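Local coordinates for protein sialyltransferase 0160 (Photobacterium damselae, PDB 4R84) that probably transfers sialic acid from a CMP-sialic acid donor to galactose-containing acceptor glycans, as a bacterial sialyltransferase of the GT-B structural group, at residues V302-N305 and L306-L309; G369-T372 and K373-A377; G410-I413 and N414-I417; T456-A459 and D460-N463. All blocks are in the same frame, centred on the assembly; numbering follows the deposited sequence.

Contact 1: V302-N305 and L306-L309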
loop_
_atom_site.group_PDB
_atom_site.type_symbol
_atom_site.label_atom_id
_atom_site.label_comp_id
_atom_site.label_asym_id
_atom_site.label_seq_id
_atom_site.Cartn_x
_atom_site.Cartn_y
_atom_site.Cartn_z
ATOM N N VAL A 302 13.377 -8.099 16.879
ATOM C CA VAL A 302 13.293 -7.968 18.344
ATOM C C VAL A 302 12.650 -9.181 19.009
ATOM O O VAL A 302 12.916 -9.465 20.174
ATOM C CB VAL A 302 12.520 -6.697 18.776
ATOM C CG1 VAL A 302 13.220 -5.450 18.253
ATOM C CG2 VAL A 302 11.073 -6.742 18.307
ATOM N N GLU A 303 11.815 -9.904 18.280
ATOM C CA GLU A 303 11.221 -11.118 18.822
ATOM C C GLU A 303 12.049 -12.334 18.434
ATOM O O GLU A 303 12.004 -12.796 17.298
ATOM C CB GLU A 303 9.764 -11.255 18.365
ATOM C CG GLU A 303 9.134 -12.562 18.767
ATOM C CD GLU A 303 9.270 -12.822 20.262
ATOM O OE1 GLU A 303 8.697 -12.063 21.066
ATOM O OE2 GLU A 303 9.969 -13.793 20.626
ATOM N N ALA A 304 12.806 -12.864 19.395
ATOM C CA ALA A 304 13.811 -13.872 19.077
ATOM C C ALA A 304 13.217 -15.131 18.464
ATOM O O ALA A 304 13.872 -15.787 17.653
ATOM C CB ALA A 304 14.614 -14.228 20.317
ATOM N N ASN A 305 11.972 -15.457 18.815
ATOM C CA ASN A 305 11.343 -16.655 18.263
ATOM C C ASN A 305 10.820 -16.452 16.836
ATOM O O ASN A 305 10.174 -17.343 16.287
ATOM C CB ASN A 305 10.194 -17.122 19.150
ATOM C CG ASN A 305 10.685 -17.839 20.402
ATOM O OD1 ASN A 305 11.660 -18.582 20.359
ATOM N ND2 ASN A 305 10.010 -17.613 21.521
ATOM N N LEU A 306 11.101 -15.293 16.251
ATOM C CA LEU A 306 10.735 -15.037 14.858
ATOM C C LEU A 306 11.962 -14.886 13.966
ATOM O O LEU A 306 11.840 -14.578 12.776
ATOM C CB LEU A 306 9.867 -13.778 14.738
ATOM C CG LEU A 306 8.435 -13.897 15.269
ATOM C CD1 LEU A 306 7.698 -12.579 15.096
ATOM C CD2 LEU A 306 7.645 -15.040 14.620
ATOM N N HIS A 307 13.146 -15.093 14.536
ATOM C CA HIS A 307 14.373 -15.028 13.751
ATOM C C HIS A 307 14.354 -16.066 12.633
ATOM O O HIS A 307 14.891 -15.833 11.547
ATOM C CB HIS A 307 15.592 -15.238 14.647
ATOM C CG HIS A 307 15.920 -14.051 15.495
ATOM N ND1 HIS A 307 16.979 -14.036 16.378
ATOM C CD2 HIS A 307 15.315 -12.845 15.612
ATOM C CE1 HIS A 307 17.021 -12.866 16.991
ATOM N NE2 HIS A 307 16.022 -12.125 16.544
ATOM N N ASP A 308 13.729 -17.213 12.899
ATOM C CA ASP A 308 13.656 -18.266 11.896
ATOM C C ASP A 308 12.741 -17.847 10.737
ATOM O O ASP A 308 13.021 -18.167 9.573
ATOM C CB ASP A 308 13.195 -19.587 12.523
ATOM C CG ASP A 308 11.867 -19.476 13.259
ATOM O OD1 ASP A 308 11.317 -18.357 13.386
ATOM O OD2 ASP A 308 11.390 -20.527 13.748
ATOM N N LEU A 309 11.667 -17.120 11.041
ATOM C CA LEU A 309 10.814 -16.582 9.981
ATOM C C LEU A 309 11.540 -15.476 9.211
ATOM O O LEU A 309 11.477 -15.418 7.974
ATOM C CB LEU A 309 9.493 -16.061 10.554
ATOM C CG LEU A 309 8.595 -15.436 9.477
ATOM C CD1 LEU A 309 8.196 -16.473 8.428
ATOM C CD2 LEU A 309 7.346 -14.801 10.097
HETATM O O HOH W 1 13.524 -18.279 15.815
#
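Two successive i to i+3 hydrogen bonds wind the backbone of V302-N305 into L306-L309: E303 O accepts from L306 N at 2.9 Å, and A304 O accepts from H307 N at 3.3 Å. On one side of this turn the aliphatic arm of E303 meets L306, CG to CG at 3.8 Å. E303 CG lies anti to the backbone N (chi1 174°) and the chain then bends at chi2, which folds the carboxylate back to its own segment, where OE2 receives N305 N through its anti lone pair. H307 covers A304: its ring lies over A304 CA, a CH-pi contact of 3.8 Å to the ring centroid, 11° off the normal. The far nitrogen, H307 NE2, bonds D301 O in the preceding helix and so fixes the ring's rotation. Water 1 donates to A304 O and accepts from D308 N, giving A304 O a second partner. K252 forms a salt bridge with D308 OD2 and also reaches N305 O, while L306 packs on W246 and L300. A short 3-10 turn of this kind links two helices, carrying the chain from helix 299-302 into helix 307-313.

Contact 2: G369-T372 and K373-A377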
loop_
_atom_site.group_PDB
_atom_site.type_symbol
_atom_site.label_atom_id
_atom_site.label_comp_id
_atom_site.label_asym_id
_atom_site.label_seq_id
_atom_site.Cartn_x
_atom_site.Cartn_y
_atom_site.Cartn_z
ATOM N N GLY A 369 -20.660 -4.780 27.723
ATOM C CA GLY A 369 -21.276 -4.322 28.954
ATOM C C GLY A 369 -22.772 -4.054 28.868
ATOM O O GLY A 369 -23.442 -3.964 29.891
ATOM N N GLY A 370 -23.299 -3.902 27.657
ATOM C CA GLY A 370 -24.731 -3.705 27.491
ATOM C C GLY A 370 -25.255 -2.367 27.993
ATOM O O GLY A 370 -26.436 -2.240 28.346
ATOM N N GLU A 371 -24.388 -1.362 28.003
ATOM C CA GLU A 371 -24.788 -0.032 28.441
ATOM C C GLU A 371 -25.364 0.739 27.269
ATOM O O GLU A 371 -25.339 0.267 26.140
ATOM C CB GLU A 371 -23.608 0.728 29.050
ATOM C CG GLU A 371 -22.838 -0.055 30.124
ATOM C CD GLU A 371 -23.455 0.100 31.502
ATOM O OE1 GLU A 371 -24.535 0.724 31.593
ATOM O OE2 GLU A 371 -22.867 -0.397 32.496
ATOM N N THR A 372 -25.885 1.926 27.541
ATOM C CA THR A 372 -26.433 2.771 26.493
ATOM C C THR A 372 -25.319 3.415 25.704
ATOM O O THR A 372 -24.184 3.491 26.164
ATOM C CB THR A 372 -27.312 3.895 27.048
ATOM O OG1 THR A 372 -26.488 4.812 27.776
ATOM C CG2 THR A 372 -28.416 3.340 27.953
ATOM N N LYS A 373 -25.650 3.903 24.517
ATOM C CA LYS A 373 -24.693 4.669 23.734
ATOM C C LYS A 373 -24.083 5.836 24.497
ATOM O O LYS A 373 -22.881 6.110 24.406
ATOM C CB LYS A 373 -25.377 5.224 22.493
ATOM C CG LYS A 373 -24.409 5.771 21.513
ATOM C CD LYS A 373 -24.877 5.481 20.145
ATOM C CE LYS A 373 -25.223 4.031 20.051
ATOM N NZ LYS A 373 -25.818 3.710 18.735
ATOM N N GLU A 374 -24.919 6.501 25.280
ATOM C CA GLU A 374 -24.497 7.650 26.063
ATOM C C GLU A 374 -23.447 7.273 27.096
ATOM O O GLU A 374 -22.566 8.074 27.394
ATOM C CB GLU A 374 -25.701 8.311 26.744
ATOM C CG GLU A 374 -26.595 9.085 25.786
ATOM C CD GLU A 374 -27.418 8.186 24.877
ATOM O OE1 GLU A 374 -27.732 7.043 25.280
ATOM O OE2 GLU A 374 -27.722 8.615 23.742
ATOM N N TYR A 375 -23.551 6.073 27.664
ATOM C CA TYR A 375 -22.533 5.604 28.608
ATOM C C TYR A 375 -21.164 5.532 27.942
ATOM O O TYR A 375 -20.163 5.954 28.516
ATOM C CB TYR A 375 -22.909 4.238 29.179
ATOM C CG TYR A 375 -21.808 3.497 29.928
ATOM C CD1 TYR A 375 -20.857 2.742 29.253
ATOM C CD2 TYR A 375 -21.747 3.527 31.320
ATOM C CE1 TYR A 375 -19.877 2.049 29.930
ATOM C CE2 TYR A 375 -20.765 2.830 32.005
ATOM C CZ TYR A 375 -19.833 2.099 31.309
ATOM O OH TYR A 375 -18.842 1.406 31.979
ATOM N N TYR A 376 -21.114 4.999 26.721
ATOM C CA TYR A 376 -19.828 4.813 26.062
ATOM C C TYR A 376 -19.222 6.145 25.695
ATOM O O TYR A 376 -18.007 6.307 25.782
ATOM C CB TYR A 376 -19.970 3.889 24.830
ATOM C CG TYR A 376 -20.339 2.505 25.314
ATOM C CD1 TYR A 376 -19.401 1.705 25.953
ATOM C CD2 TYR A 376 -21.643 2.027 25.200
ATOM C CE1 TYR A 376 -19.744 0.447 26.451
ATOM C CE2 TYR A 376 -21.989 0.769 25.684
ATOM C CZ TYR A 376 -21.049 -0.006 26.311
ATOM O OH TYR A 376 -21.409 -1.242 26.799
ATOM N N ALA A 377 -20.060 7.108 25.323
ATOM C CA ALA A 377 -19.575 8.465 25.058
ATOM C C ALA A 377 -19.061 9.099 26.343
ATOM O O ALA A 377 -18.022 9.753 26.350
ATOM C CB ALA A 377 -20.677 9.323 24.447
HETATM O O HOH W 2 -22.483 -3.668 24.913
#
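A threonine N-cap opens helix 373-388, and the residues just before it fold back over the first-turn tyrosines, E371 against Y375 and the backbone of G370 and E371 against Y376. T372 OG1 accepts from Y375 N at 3.2 Å. This is possible because OG1 sits between the backbone N and the carbonyl carbon (chi1 67°), turned toward the helix's first N-H groups. The carbonyl oxygen of T372 adds only weak bonds, to Y375 N and Y376 N. E371 lies across one face of the Y375 ring: its CG stands 3.5 Å from the ring centroid, a CH-pi contact over the centre, and a bend at chi2 lays the carboxylate nearly flat on the same ring, the two planes 12° apart. At the ring's far end Y375 OH bonds A503 O, at the C-terminus of the chain. In the GT-B fold this helix follows strand 358-362 of the parallel sheet, and Y376 binds the loop before it. The hydroxyl of Y376 accepts from E371 N at 3.2 Å, close to straight at 163°, and has a weak bond to A368 O. Water 2 joins Y376 OH to G370 N, accepting from the latter at 2.9 Å. The Y376 ring also meets W367 edge-to-face.

Contact 3: G410-I413 and N414-I417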
loop_
_atom_site.group_PDB
_atom_site.type_symbol
_atom_site.label_atom_id
_atom_site.label_comp_id
_atom_site.label_asym_id
_atom_site.label_seq_id
_atom_site.Cartn_x
_atom_site.Cartn_y
_atom_site.Cartn_z
ATOM N N GLY A 410 -18.724 6.114 14.828
ATOM C CA GLY A 410 -19.105 6.608 16.139
ATOM C C GLY A 410 -20.498 7.204 16.227
ATOM O O GLY A 410 -21.122 7.152 17.282
ATOM N N GLY A 411 -20.988 7.771 15.131
ATOM C CA GLY A 411 -22.306 8.390 15.144
ATOM C C GLY A 411 -22.455 9.468 16.208
ATOM O O GLY A 411 -21.616 10.358 16.328
ATOM N N VAL A 412 -23.525 9.372 16.990
ATOM C CA VAL A 412 -23.837 10.371 18.010
ATOM C C VAL A 412 -22.783 10.399 19.123
ATOM O O VAL A 412 -22.601 11.416 19.791
ATOM C CB VAL A 412 -25.251 10.112 18.586
ATOM C CG1 VAL A 412 -25.563 11.044 19.733
ATOM C CG2 VAL A 412 -26.287 10.304 17.488
ATOM N N ILE A 413 -22.078 9.289 19.319
ATOM C CA ILE A 413 -20.999 9.263 20.305
ATOM C C ILE A 413 -19.991 10.371 19.994
ATOM O O ILE A 413 -19.528 11.086 20.871
ATOM C CB ILE A 413 -20.292 7.903 20.313
ATOM C CG1 ILE A 413 -21.246 6.811 20.801
ATOM C CG2 ILE A 413 -19.039 7.956 21.158
ATOM C CD1 ILE A 413 -20.614 5.446 20.880
ATOM N N ASN A 414 -19.662 10.520 18.718
ATOM C CA ASN A 414 -18.736 11.569 18.318
ATOM C C ASN A 414 -19.293 12.950 18.615
ATOM O O ASN A 414 -18.565 13.826 19.088
ATOM C CB ASN A 414 -18.389 11.445 16.830
ATOM C CG ASN A 414 -17.581 10.188 16.527
ATOM O OD1 ASN A 414 -17.116 9.495 17.437
ATOM N ND2 ASN A 414 -17.404 9.898 15.244
ATOM N N ASP A 415 -20.582 13.147 18.351
ATOM C CA ASP A 415 -21.207 14.440 18.639
ATOM C C ASP A 415 -21.183 14.784 20.132
ATOM O O ASP A 415 -20.942 15.932 20.500
ATOM C CB ASP A 415 -22.657 14.484 18.152
ATOM C CG ASP A 415 -22.790 14.179 16.681
ATOM O OD1 ASP A 415 -21.864 14.499 15.907
ATOM O OD2 ASP A 415 -23.856 13.668 16.290
ATOM N N ILE A 416 -21.465 13.791 20.973
ATOM C CA ILE A 416 -21.477 13.974 22.430
ATOM C C ILE A 416 -20.095 14.347 22.936
ATOM O O ILE A 416 -19.944 15.307 23.703
ATOM C CB ILE A 416 -21.966 12.701 23.152
ATOM C CG1 ILE A 416 -23.450 12.464 22.858
ATOM C CG2 ILE A 416 -21.744 12.807 24.667
ATOM C CD1 ILE A 416 -23.950 11.111 23.300
ATOM N N ILE A 417 -19.086 13.597 22.498
ATOM C CA ILE A 417 -17.714 13.865 22.922
ATOM C C ILE A 417 -17.236 15.240 22.461
ATOM O O ILE A 417 -16.694 16.018 23.265
ATOM C CB ILE A 417 -16.740 12.783 22.392
ATOM C CG1 ILE A 417 -17.074 11.422 23.000
ATOM C CG2 ILE A 417 -15.277 13.157 22.668
ATOM C CD1 ILE A 417 -16.368 10.247 22.325
HETATM O O HOH W 3 -20.947 12.187 14.404
#
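Backbone hydrogen bonds set the first turn of helix 412-419 across G410-I413 and N414-I417. V412 O accepts from I416 N at 2.9 Å, and I413 O accepts from I417 N at 3.0 Å. Ahead of them G411, the N-cap residue, offers its carbonyl to N414 N in a weak bond. Water 3 donates to both G411 O (2.7 Å) and D415 OD1 (2.9 Å), tying the side chain of D415 to the cap. The amide of N414 turns back over G410: CG is anti to the carbonyl carbon (chi1 -67°), which brings OD1 to 3.7 Å from G410 CA, while ND2 bonds H407 O in the approach to the helix. Apolar contacts follow the i to i+4 spacing. I413 and I417 run side by side and point the same way, CG2 of the former 3.7 Å from CD1 of the latter, whereas V412 CG1 and I416 CD1 meet at 3.9 Å with their side chains at a slant to each other. Within the beta-alpha-beta unit of strands 401-405 and 425-427, I417 and N414 rest on F404 of the first strand, and I413 and I416 turn to helix 373-388, where I413 packs on K373 and Q380 and I416 on A377.

Contact 4: T456-A459 and D460-N463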
loop_
_atom_site.group_PDB
_atom_site.type_symbol
_atom_site.label_atom_id
_atom_site.label_comp_id
_atom_site.label_asym_id
_atom_site.label_seq_id
_atom_site.Cartn_x
_atom_site.Cartn_y
_atom_site.Cartn_z
ATOM N N THR A 456 1.234 2.561 13.839
ATOM C CA THR A 456 2.032 3.370 12.932
ATOM C C THR A 456 2.222 4.778 13.479
ATOM O O THR A 456 2.304 5.751 12.736
ATOM C CB THR A 456 1.422 3.413 11.522
ATOM O OG1 THR A 456 0.031 3.748 11.599
ATOM C CG2 THR A 456 1.572 2.057 10.850
ATOM N N ILE A 457 2.295 4.869 14.801
ATOM C CA ILE A 457 2.659 6.122 15.447
ATOM C C ILE A 457 3.999 5.940 16.153
ATOM O O ILE A 457 4.155 4.992 16.920
ATOM C CB ILE A 457 1.616 6.559 16.477
ATOM C CG1 ILE A 457 0.213 6.629 15.862
ATOM C CG2 ILE A 457 2.004 7.901 17.088
ATOM C CD1 ILE A 457 -0.858 6.979 16.887
ATOM N N PRO A 458 4.967 6.843 15.894
ATOM C CA PRO A 458 6.244 6.796 16.618
ATOM C C PRO A 458 6.004 6.788 18.116
ATOM O O PRO A 458 5.098 7.489 18.595
ATOM C CB PRO A 458 6.955 8.078 16.174
ATOM C CG PRO A 458 6.366 8.384 14.817
ATOM C CD PRO A 458 4.917 7.954 14.923
ATOM N N ALA A 459 6.768 5.976 18.842
ATOM C CA ALA A 459 6.583 5.815 20.279
ATOM C C ALA A 459 6.558 7.152 21.022
ATOM O O ALA A 459 5.796 7.322 21.975
ATOM C CB ALA A 459 7.669 4.921 20.853
ATOM N N ASP A 460 7.391 8.092 20.580
ATOM C CA ASP A 460 7.506 9.382 21.256
ATOM C C ASP A 460 6.209 10.189 21.187
ATOM O O ASP A 460 5.996 11.105 21.985
ATOM C CB ASP A 460 8.665 10.197 20.668
ATOM C CG ASP A 460 8.522 10.433 19.173
ATOM O OD1 ASP A 460 7.506 10.012 18.588
ATOM O OD2 ASP A 460 9.427 11.053 18.579
ATOM N N LYS A 461 5.328 9.835 20.253
ATOM C CA LYS A 461 4.073 10.555 20.083
ATOM C C LYS A 461 2.883 9.813 20.713
ATOM O O LYS A 461 1.764 10.323 20.735
ATOM C CB LYS A 461 3.817 10.813 18.587
ATOM C CG LYS A 461 4.682 11.904 17.978
ATOM C CD LYS A 461 4.348 12.100 16.500
ATOM C CE LYS A 461 5.264 13.120 15.846
ATOM N NZ LYS A 461 5.001 14.494 16.320
ATOM N N VAL A 462 3.120 8.616 21.236
ATOM C CA VAL A 462 2.052 7.884 21.901
ATOM C C VAL A 462 2.058 8.155 23.398
ATOM O O VAL A 462 3.010 7.805 24.083
ATOM C CB VAL A 462 2.176 6.363 21.662
ATOM C CG1 VAL A 462 1.092 5.614 22.416
ATOM C CG2 VAL A 462 2.113 6.059 20.171
ATOM N N ASN A 463 0.990 8.763 23.907
ATOM C CA ASN A 463 0.974 9.129 25.328
ATOM C C ASN A 463 0.450 8.013 26.229
ATOM O O ASN A 463 1.163 7.526 27.109
ATOM C CB ASN A 463 0.140 10.389 25.545
ATOM C CG ASN A 463 0.620 11.200 26.739
ATOM O OD1 ASN A 463 0.492 10.769 27.881
ATOM N ND2 ASN A 463 1.162 12.387 26.474
#
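I457 faces K461 and V462 across a tight 3-10 turn that leads the chain from the loop after strand 445-447 into strand 462-468. With CG1 beside the backbone N (chi1 -54°), I457 CG2 is left anti to that nitrogen and does the touching: it stands 3.6 Å from V462 CG2 and 3.7 Å from K461 CB, and the side chain crosses each of the two at about a right angle. I457 also packs on F433 and on V446 of strand 445-447. The next residue, P458, supplies the first carbonyl of the turn, and K461 N donates to P458 O at 2.9 Å with an N-H...O angle of 155°. From its backbone the chain of K461 leads away, extended as far as CE and bent at chi4, to a hydrogen bond between K461 NZ and P443 O. On the outer side of the turn D460 reaches back toward P458 in the conformer described, one of two modelled: D460 CG is set between the backbone N and the carbonyl carbon (chi1 58°), which turns the carboxylate toward the proline ring, though the closeness of that approach is doubtful. Backbone bonds of K461 and N463 to V446 bring the chain alongside strand 445-447. A459, the last residue before the second segment, repeats the i to i+3 pattern one step on from P458, its carbonyl oxygen A459 O accepting from V462 N at 3.1 Å.

Contacts 2 and 3 form one packed unit: their centres lie about 12 Å apart, and helices 373-388 and 412-419 meet through K373 CG and I413 CG1 at 3.4 Å and through A377 CB and I416 CG2 at 3.7 Å. Contact 4 is separate, its centre about 25 Å from that of contact 3 and about 29 Å from that of contact 2. Three of the four lie near the bound CMP-3-fluoro-sialic acid without these side chains touching it: N414 is about 7 Å away, Y376 and I457 about 10 Å. Contact 1 stands apart, its nearest atoms about 12 Å from contact 4 and about 31 and 32 Å from contacts 2 and 3.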